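Long-range contacts in putative oxidoreductase (Gluconobacter oxydans, PDB 3WJ7), which probably acts as a nicotinamide-cofactor-dependent oxidoreductase of the short-chain dehydrogenase/reductase (SDR) family: residues L40-V44 with P73-V78; M207-T213 with P265-Q271; E238-G244 with F308-A313. All coordinates share one frame; numbering follows the deposited sequence.

Contact 1 (L40-V44 with P73-V78); sequences LRLLV and PALKGV
Arg41 carries the polar side of this contact, reaching from the strand 39-44 to the backbone carbonyls of Ala74 and Lys76, at the short helix 71-75 and the turn after it. Its atom NH1 gives two hydrogen bonds, one to Lys76 O at 2.7 Å with an N-H...O angle of 167°, the other to Ala74 O at 2.8 Å. Both oxygens lie at the edge of the guanidinium, close to its plane. From the carbonyl side the two differ: NH1 is only slightly tilted from the plane of the Lys76 carbonyl but stands well above that of Ala74. The chain runs straight out from the strand through CG and CD and bends at the third torsion (chi3 -57°), which turns the flat group against the two carbonyls. NH2 forms a salt bridge with Glu59 of strand 59-62, so the guanidinium is held from both the turn and the neighbouring strand, which should limit its rotation.

The methyl Val78 CG2 packs against the guanidinium, 3.6 Å from Arg41 NH1. The apolar pair lies further along the strand, where Leu43 CD1 meets Ala74 CB at 3.9 Å.

Leu75 to Val78 form a type II turn leading into strand 78-83. Helix 71-75 lies on the crossover between parallel strands 59-62 and 78-83, as in the Rossmann fold of SDR enzymes, and Arg41 ties strand 39-44 to the end of that crossover.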
loop_
_atom_site.group_PDB
_atom_site.type_symbol
_atom_site.label_atom_id
_atom_site.label_comp_id
_atom_site.label_asym_id
_atom_site.label_seq_id
_atom_site.Cartn_x
_atom_site.Cartn_y
_atom_site.Cartn_z
ATOM N N LEU A 40 34.824 7.559 -14.927
ATOM C CA LEU A 40 33.625 7.333 -14.135
ATOM C C LEU A 40 33.352 8.322 -12.991
ATOM O O LEU A 40 34.254 8.802 -12.298
ATOM C CB LEU A 40 33.620 5.904 -13.622
ATOM C CG LEU A 40 33.553 4.746 -14.632
ATOM C CD1 LEU A 40 33.473 3.441 -13.860
ATOM C CD2 LEU A 40 32.358 4.820 -15.578
ATOM N N ARG A 41 32.080 8.659 -12.839
ATOM C CA ARG A 41 31.573 9.255 -11.615
ATOM C C ARG A 41 30.413 8.342 -11.113
ATOM O O ARG A 41 29.572 7.890 -11.882
ATOM C CB ARG A 41 31.132 10.711 -11.850
ATOM C CG ARG A 41 30.568 11.414 -10.596
ATOM C CD ARG A 41 30.135 12.869 -10.849
ATOM N NE ARG A 41 31.236 13.651 -11.379
ATOM C CZ ARG A 41 31.133 14.727 -12.142
ATOM N NH1 ARG A 41 29.950 15.208 -12.510
ATOM N NH2 ARG A 41 32.247 15.308 -12.573
ATOM N N LEU A 42 30.368 8.048 -9.833
ATOM C CA LEU A 42 29.396 7.076 -9.355
ATOM C C LEU A 42 28.459 7.794 -8.405
ATOM O O LEU A 42 28.911 8.348 -7.431
ATOM C CB LEU A 42 30.115 5.907 -8.669
ATOM C CG LEU A 42 31.188 5.187 -9.520
ATOM C CD1 LEU A 42 31.844 4.045 -8.776
ATOM C CD2 LEU A 42 30.703 4.690 -10.871
ATOM N N LEU A 43 27.170 7.844 -8.701
ATOM C CA LEU A 43 26.249 8.443 -7.759
ATOM C C LEU A 43 25.972 7.396 -6.698
ATOM O O LEU A 43 25.721 6.238 -7.028
ATOM C CB LEU A 43 24.952 8.874 -8.434
ATOM C CG LEU A 43 23.944 9.614 -7.555
ATOM C CD1 LEU A 43 24.274 11.105 -7.397
ATOM C CD2 LEU A 43 22.527 9.441 -8.102
ATOM N N VAL A 44 26.085 7.801 -5.439
ATOM C CA VAL A 44 25.753 6.951 -4.284
ATOM C C VAL A 44 24.876 7.717 -3.286
ATOM O O VAL A 44 24.890 8.965 -3.267
ATOM C CB VAL A 44 27.014 6.530 -3.526
ATOM C CG1 VAL A 44 27.908 5.651 -4.397
ATOM C CG2 VAL A 44 27.752 7.772 -3.021
ATOM N N PRO A 73 24.615 19.012 -9.599
ATOM C CA PRO A 73 26.025 18.858 -9.225
ATOM C C PRO A 73 26.634 17.583 -9.759
ATOM O O PRO A 73 27.780 17.586 -10.201
ATOM C CB PRO A 73 25.966 18.758 -7.696
ATOM C CG PRO A 73 24.791 19.580 -7.320
ATOM C CD PRO A 73 23.807 19.483 -8.456
ATOM N N ALA A 74 25.893 16.480 -9.683
ATOM C CA ALA A 74 26.455 15.191 -10.112
ATOM C C ALA A 74 26.521 15.088 -11.616
ATOM O O ALA A 74 27.352 14.392 -12.105
ATOM C CB ALA A 74 25.637 14.036 -9.584
ATOM N N LEU A 75 25.628 15.763 -12.336
ATOM C CA LEU A 75 25.596 15.706 -13.771
ATOM C C LEU A 75 26.442 16.832 -14.427
ATOM O O LEU A 75 26.589 16.886 -15.660
ATOM C CB LEU A 75 24.141 15.770 -14.267
ATOM C CG LEU A 75 23.186 14.597 -14.059
ATOM C CD1 LEU A 75 21.764 15.073 -13.742
ATOM C CD2 LEU A 75 23.207 13.653 -15.250
ATOM N N LYS A 76 27.030 17.717 -13.625
ATOM C CA LYS A 76 27.957 18.704 -14.229
ATOM C C LYS A 76 29.130 18.032 -14.962
ATOM O O LYS A 76 29.828 17.187 -14.401
ATOM C CB LYS A 76 28.431 19.697 -13.165
ATOM C CG LYS A 76 29.384 20.763 -13.655
ATOM C CD LYS A 76 29.556 21.790 -12.558
ATOM C CE LYS A 76 30.950 22.380 -12.597
ATOM N NZ LYS A 76 31.040 23.450 -11.570
ATOM N N GLY A 77 29.300 18.374 -16.239
ATOM C CA GLY A 77 30.407 17.886 -17.080
ATOM C C GLY A 77 30.222 16.473 -17.599
ATOM O O GLY A 77 31.187 15.849 -18.083
ATOM N N VAL A 78 28.989 15.952 -17.489
ATOM C CA VAL A 78 28.677 14.537 -17.840
ATOM C C VAL A 78 28.162 14.356 -19.287
ATOM O O VAL A 78 27.179 14.945 -19.665
ATOM C CB VAL A 78 27.654 13.933 -16.830
ATOM C CG1 VAL A 78 27.148 12.562 -17.291
ATOM C CG2 VAL A 78 28.240 13.882 -15.413
#

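Contact 2 (M207-T213 with P265-Q271)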
loop_
_atom_site.group_PDB
_atom_site.type_symbol
_atom_site.label_atom_id
_atom_site.label_comp_id
_atom_site.label_asym_id
_atom_site.label_seq_id
_atom_site.Cartn_x
_atom_site.Cartn_y
_atom_site.Cartn_z
ATOM N N MET A 207 16.607 -26.624 0.473
ATOM C CA MET A 207 15.426 -26.211 -0.281
ATOM C C MET A 207 14.568 -27.406 -0.667
ATOM O O MET A 207 14.714 -27.962 -1.756
ATOM C CB MET A 207 15.807 -25.381 -1.496
ATOM C CG MET A 207 14.652 -24.710 -2.228
ATOM S SD MET A 207 15.390 -24.049 -3.726
ATOM C CE MET A 207 15.559 -25.601 -4.605
ATOM N N PRO A 208 13.644 -27.787 0.223
ATOM C CA PRO A 208 12.940 -29.056 0.051
ATOM C C PRO A 208 11.870 -28.999 -1.035
ATOM O O PRO A 208 11.605 -30.005 -1.681
ATOM C CB PRO A 208 12.304 -29.304 1.435
ATOM C CG PRO A 208 12.414 -28.001 2.198
ATOM C CD PRO A 208 13.068 -26.974 1.314
ATOM N N ALA A 209 11.277 -27.821 -1.221
ATOM C CA ALA A 209 10.132 -27.636 -2.112
ATOM C C ALA A 209 10.296 -26.360 -2.902
ATOM O O ALA A 209 11.133 -25.497 -2.564
ATOM C CB ALA A 209 8.823 -27.602 -1.332
ATOM N N TYR A 210 9.505 -26.267 -3.967
ATOM C CA TYR A 210 9.516 -25.126 -4.851
ATOM C C TYR A 210 8.338 -25.249 -5.783
ATOM O O TYR A 210 7.825 -26.343 -5.997
ATOM C CB TYR A 210 10.828 -25.040 -5.659
ATOM C CG TYR A 210 11.008 -26.056 -6.754
ATOM C CD1 TYR A 210 10.671 -25.759 -8.073
ATOM C CD2 TYR A 210 11.539 -27.304 -6.486
ATOM C CE1 TYR A 210 10.817 -26.703 -9.091
ATOM C CE2 TYR A 210 11.713 -28.254 -7.495
ATOM C CZ TYR A 210 11.360 -27.950 -8.790
ATOM O OH TYR A 210 11.532 -28.897 -9.781
ATOM N N VAL A 211 7.944 -24.117 -6.350
ATOM C CA VAL A 211 6.832 -24.018 -7.282
ATOM C C VAL A 211 7.431 -23.829 -8.656
ATOM O O VAL A 211 8.268 -22.939 -8.853
ATOM C CB VAL A 211 5.912 -22.826 -6.921
ATOM C CG1 VAL A 211 4.758 -22.733 -7.892
ATOM C CG2 VAL A 211 5.410 -22.946 -5.476
ATOM N N GLU A 212 7.025 -24.687 -9.588
ATOM C CA GLU A 212 7.570 -24.728 -10.936
ATOM C C GLU A 212 7.243 -23.418 -11.635
ATOM O O GLU A 212 6.185 -22.818 -11.432
ATOM C CB GLU A 212 6.984 -25.926 -11.719
ATOM C CG GLU A 212 7.526 -26.195 -13.138
ATOM C CD GLU A 212 9.069 -26.395 -13.230
ATOM O OE1 GLU A 212 9.848 -25.485 -12.878
ATOM O OE2 GLU A 212 9.533 -27.456 -13.692
ATOM N N THR A 213 8.188 -22.960 -12.437
ATOM C CA THR A 213 7.929 -21.918 -13.417
ATOM C C THR A 213 9.106 -21.703 -14.364
ATOM O O THR A 213 10.135 -22.374 -14.244
ATOM C CB THR A 213 7.491 -20.579 -12.792
ATOM O OG1 THR A 213 6.923 -19.777 -13.841
ATOM C CG2 THR A 213 8.639 -19.846 -12.099
ATOM N N PRO A 265 15.876 -31.015 -5.477
ATOM C CA PRO A 265 14.792 -30.913 -4.460
ATOM C C PRO A 265 13.720 -31.981 -4.664
ATOM O O PRO A 265 13.390 -32.317 -5.805
ATOM C CB PRO A 265 14.206 -29.494 -4.669
ATOM C CG PRO A 265 14.927 -28.890 -5.853
ATOM C CD PRO A 265 15.765 -29.968 -6.514
ATOM N N ALA A 266 13.210 -32.522 -3.568
ATOM C CA ALA A 266 12.316 -33.678 -3.617
ATOM C C ALA A 266 10.915 -33.342 -4.154
ATOM O O ALA A 266 10.270 -34.174 -4.813
ATOM C CB ALA A 266 12.222 -34.298 -2.225
ATOM N N VAL A 267 10.481 -32.109 -3.865
ATOM C CA VAL A 267 9.094 -31.683 -3.982
ATOM C C VAL A 267 8.879 -30.587 -5.028
ATOM O O VAL A 267 9.339 -29.453 -4.875
ATOM C CB VAL A 267 8.621 -31.161 -2.617
ATOM C CG1 VAL A 267 7.100 -31.043 -2.556
ATOM C CG2 VAL A 267 9.153 -32.065 -1.518
ATOM N N LYS A 268 8.173 -30.922 -6.094
ATOM C CA LYS A 268 7.922 -29.940 -7.117
ATOM C C LYS A 268 6.424 -29.643 -7.224
ATOM O O LYS A 268 5.647 -30.484 -7.661
ATOM C CB LYS A 268 8.495 -30.383 -8.459
ATOM C CG LYS A 268 8.221 -29.372 -9.567
ATOM C CD LYS A 268 7.598 -29.997 -10.802
ATOM C CE LYS A 268 8.666 -30.423 -11.795
ATOM N NZ LYS A 268 8.014 -31.062 -12.964
ATOM N N LEU A 269 6.024 -28.441 -6.850
ATOM C CA LEU A 269 4.619 -28.068 -6.906
ATOM C C LEU A 269 4.202 -27.461 -8.252
ATOM O O LEU A 269 4.710 -26.405 -8.623
ATOM C CB LEU A 269 4.342 -27.082 -5.773
ATOM C CG LEU A 269 4.855 -27.533 -4.404
ATOM C CD1 LEU A 269 4.381 -26.483 -3.414
ATOM C CD2 LEU A 269 4.346 -28.925 -4.037
ATOM N N LYS A 270 3.281 -28.098 -8.983
ATOM C CA LYS A 270 2.862 -27.540 -10.273
ATOM C C LYS A 270 2.046 -26.269 -9.990
ATOM O O LYS A 270 1.382 -26.123 -8.944
ATOM C CB LYS A 270 2.027 -28.511 -11.092
ATOM C CG LYS A 270 2.748 -29.742 -11.590
ATOM C CD LYS A 270 1.795 -30.691 -12.302
ATOM C CE LYS A 270 2.423 -32.081 -12.374
ATOM N NZ LYS A 270 1.439 -33.189 -12.144
ATOM N N GLN A 271 2.096 -25.345 -10.932
ATOM C CA GLN A 271 1.524 -24.043 -10.693
ATOM C C GLN A 271 0.014 -24.167 -10.698
ATOM O O GLN A 271 -0.682 -23.426 -9.998
ATOM C CB GLN A 271 2.022 -23.032 -11.732
ATOM C CG GLN A 271 2.171 -21.620 -11.178
ATOM C CD GLN A 271 3.353 -20.893 -11.762
ATOM O OE1 GLN A 271 3.771 -21.172 -12.889
ATOM N NE2 GLN A 271 3.914 -19.962 -10.997
#
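Tyr210 O accepts the shortest bond of the pair, from Leu269 N at 2.9 Å with an N-H...O angle of 172°, and Glu212 N then bonds back to Leu269 O at 3.0 Å. These bonds define a small parallel two-stranded sheet, strand 209-211 beside strand 267-269, apart from the main Rossmann sheet. Val267 N also bonds to Pro208 O at 3.2 Å, and a weak bond runs from Tyr210 N to Val267 O.

The Tyr210 ring leans across to the other strand. With CG placed between the backbone N and the carbonyl carbon (chi1 72°), it brings one face over Lys268 CA, while CE2 meets Pro265 CG at 3.7 Å and OH lies near Lys268 CG. Phe253 packs edge-to-face with this ring, and Trp283 of the second subunit also touches it. Beside it, Met207 CE rests on Pro265 CG, the two side chains pointing the same way.

Glu212 divides its carboxylate: OE1 takes a hydrogen bond from Gly250 N, whereas OE2 lies at long salt-bridge distance, 4.0 Å, from Lys268 NZ. At the far end, Gln271 NE2 donates a hydrogen bond to Gly287 O of the second subunit.

Contact 3 (E238-G244 with F308-A313); sequences EKYILGG and FSSDKA
Lys312 reaches back from the first turn of the helix 311-317 as a fully extended chain and crosses both Glu238 and Tyr240 at about a right angle. Leaving the backbone with CG opposite the N atom (chi1 175°), it crosses the Tyr240 side chain, CE coming within 3.8 Å of Tyr240 CE2. The ammonium group then ends beside Glu238: NZ forms a salt bridge with OE2 at 2.8 Å, meeting that oxygen on its anti side and a little out of the carboxylate plane. A second, weak bond runs from Lys312 NZ to Lys239 O. Any cation-pi attraction to the Tyr240 ring is long and at most slight. A methionine in place of Lys312 would probably leave the Glu238 carboxylate without its charged mate and Lys239 O without this weak donor.

Ala313, one residue on, faces the strand with its methyl group. CB touches Tyr240 CB at 4.1 Å and Leu242 CD2 at the same distance, and also lies close to Ile241 O. Ile241 points toward the segment 308-313; its CD1 comes to 3.4 Å from Ser309 O, and its CG2 rests against Phe308 CB.

Ser310 holds the N-cap position, but its hydroxyl makes no capping bond and is turned to the strand instead, where OG accepts from Gly243 N at 2.9 Å. Ser309 OG, by contrast, accepts from Asp311 N in an ST turn that leads into the helix.

The contact thus joins the late helix 311-317 to strand 239-248 of the main Rossmann-type sheet, where that strand pairs in parallel with strand 176-185; Glu141, from a loop, binds Ile241 N and also touches Lys312.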
loop_
_atom_site.group_PDB
_atom_site.type_symbol
_atom_site.label_atom_id
_atom_site.label_comp_id
_atom_site.label_asym_id
_atom_site.label_seq_id
_atom_site.Cartn_x
_atom_site.Cartn_y
_atom_site.Cartn_z
ATOM N N GLU A 238 15.014 2.828 -28.872
ATOM C CA GLU A 238 14.820 1.404 -28.926
ATOM C C GLU A 238 15.058 0.766 -27.553
ATOM O O GLU A 238 15.806 1.309 -26.719
ATOM C CB GLU A 238 15.795 0.791 -29.930
ATOM C CG GLU A 238 15.708 1.310 -31.373
ATOM C CD GLU A 238 14.357 1.049 -32.025
ATOM O OE1 GLU A 238 13.708 2.044 -32.399
ATOM O OE2 GLU A 238 13.937 -0.130 -32.141
ATOM N N LYS A 239 14.391 -0.373 -27.333
ATOM C CA LYS A 239 14.631 -1.280 -26.207
ATOM C C LYS A 239 15.391 -2.485 -26.702
ATOM O O LYS A 239 15.153 -2.989 -27.819
ATOM C CB LYS A 239 13.326 -1.901 -25.676
ATOM C CG LYS A 239 12.200 -0.987 -25.247
ATOM C CD LYS A 239 10.923 -1.809 -25.398
ATOM C CE LYS A 239 9.810 -1.387 -24.452
ATOM N NZ LYS A 239 8.485 -1.431 -25.149
ATOM N N TYR A 240 16.217 -3.042 -25.835
ATOM C CA TYR A 240 16.880 -4.290 -26.184
ATOM C C TYR A 240 16.862 -5.234 -25.033
ATOM O O TYR A 240 17.353 -4.908 -23.963
ATOM C CB TYR A 240 18.335 -4.027 -26.608
ATOM C CG TYR A 240 18.535 -2.997 -27.702
ATOM C CD1 TYR A 240 18.568 -1.621 -27.402
ATOM C CD2 TYR A 240 18.718 -3.389 -29.029
ATOM C CE1 TYR A 240 18.764 -0.666 -28.402
ATOM C CE2 TYR A 240 18.916 -2.442 -30.040
ATOM C CZ TYR A 240 18.946 -1.093 -29.729
ATOM O OH TYR A 240 19.147 -0.166 -30.715
ATOM N N ILE A 241 16.267 -6.403 -25.232
ATOM C CA ILE A 241 16.273 -7.478 -24.209
ATOM C C ILE A 241 17.692 -8.027 -24.038
ATOM O O ILE A 241 18.356 -8.328 -25.015
ATOM C CB ILE A 241 15.331 -8.637 -24.608
ATOM C CG1 ILE A 241 13.878 -8.188 -24.518
ATOM C CG2 ILE A 241 15.528 -9.844 -23.701
ATOM C CD1 ILE A 241 12.925 -8.905 -25.430
ATOM N N LEU A 242 18.160 -8.149 -22.805
ATOM C CA LEU A 242 19.460 -8.703 -22.569
ATOM C C LEU A 242 19.290 -9.986 -21.808
ATOM O O LEU A 242 19.499 -10.017 -20.611
ATOM C CB LEU A 242 20.333 -7.718 -21.805
ATOM C CG LEU A 242 20.752 -6.389 -22.486
ATOM C CD1 LEU A 242 21.777 -5.644 -21.613
ATOM C CD2 LEU A 242 21.275 -6.527 -23.964
ATOM N N GLY A 243 18.890 -11.057 -22.501
ATOM C CA GLY A 243 18.654 -12.358 -21.858
ATOM C C GLY A 243 19.841 -13.269 -22.036
ATOM O O GLY A 243 20.803 -12.896 -22.696
ATOM N N GLY A 244 19.783 -14.464 -21.455
ATOM C CA GLY A 244 20.692 -15.546 -21.823
ATOM C C GLY A 244 19.923 -16.779 -22.308
ATOM O O GLY A 244 19.897 -17.070 -23.515
ATOM N N PHE A 308 11.987 -15.132 -22.981
ATOM C CA PHE A 308 12.244 -13.947 -23.806
ATOM C C PHE A 308 13.307 -14.261 -24.795
ATOM O O PHE A 308 14.176 -15.071 -24.502
ATOM C CB PHE A 308 12.694 -12.752 -22.943
ATOM C CG PHE A 308 11.642 -12.268 -22.011
ATOM C CD1 PHE A 308 10.709 -11.330 -22.434
ATOM C CD2 PHE A 308 11.537 -12.803 -20.742
ATOM C CE1 PHE A 308 9.689 -10.921 -21.578
ATOM C CE2 PHE A 308 10.524 -12.387 -19.871
ATOM C CZ PHE A 308 9.597 -11.451 -20.305
ATOM N N SER A 309 13.251 -13.609 -25.954
ATOM C CA SER A 309 14.276 -13.758 -26.996
ATOM C C SER A 309 15.215 -12.597 -26.908
ATOM O O SER A 309 14.758 -11.467 -26.673
ATOM C CB SER A 309 13.623 -13.692 -28.375
ATOM O OG SER A 309 14.587 -13.842 -29.414
ATOM N N SER A 310 16.504 -12.841 -27.139
ATOM C CA SER A 310 17.495 -11.766 -27.216
ATOM C C SER A 310 17.963 -11.531 -28.651
ATOM O O SER A 310 19.108 -11.094 -28.902
ATOM C CB SER A 310 18.692 -12.086 -26.328
ATOM O OG SER A 310 18.269 -12.366 -25.015
ATOM N N ASP A 311 17.093 -11.842 -29.607
ATOM C CA ASP A 311 17.532 -11.804 -30.990
ATOM C C ASP A 311 17.791 -10.377 -31.505
ATOM O O ASP A 311 18.771 -10.147 -32.218
ATOM C CB ASP A 311 16.613 -12.635 -31.886
ATOM C CG ASP A 311 16.871 -14.146 -31.746
ATOM O OD1 ASP A 311 17.935 -14.537 -31.207
ATOM O OD2 ASP A 311 16.010 -14.946 -32.169
ATOM N N LYS A 312 16.968 -9.421 -31.084
ATOM C CA LYS A 312 17.175 -8.033 -31.431
ATOM C C LYS A 312 18.545 -7.546 -30.973
ATOM O O LYS A 312 19.284 -6.997 -31.751
ATOM C CB LYS A 312 16.051 -7.161 -30.910
ATOM C CG LYS A 312 16.322 -5.705 -31.174
ATOM C CD LYS A 312 15.059 -4.911 -31.016
ATOM C CE LYS A 312 15.394 -3.448 -31.182
ATOM N NZ LYS A 312 14.193 -2.635 -30.944
ATOM N N ALA A 313 18.948 -7.793 -29.749
ATOM C CA ALA A 313 20.287 -7.349 -29.387
ATOM C C ALA A 313 21.373 -8.220 -30.043
ATOM O O ALA A 313 22.542 -7.812 -30.145
ATOM C CB ALA A 313 20.468 -7.298 -27.873
#

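In the fold
Contacts 1 and 3 both reach the main mixed sheet, contact 1 at strand 39-44 and contact 3 at strand 239-248, with their centres 28 Å apart and no atoms touching. Contact 2 belongs to the separate two-stranded sheet; its centre lies 45 Å from that of contact 1, on the opposite side of the chain's centre. Contacts 2 and 3 cross along the sequence, their segments alternating, and each joins a later segment (265-271, 308-313) to an earlier one; their nearest atoms are about 10 Å apart. Only contact 2 meets another subunit. Bound mercury ions lie about 4 Å from the Pro265 side chain in contact 2 and about 9 Å from that of Leu242 in contact 3.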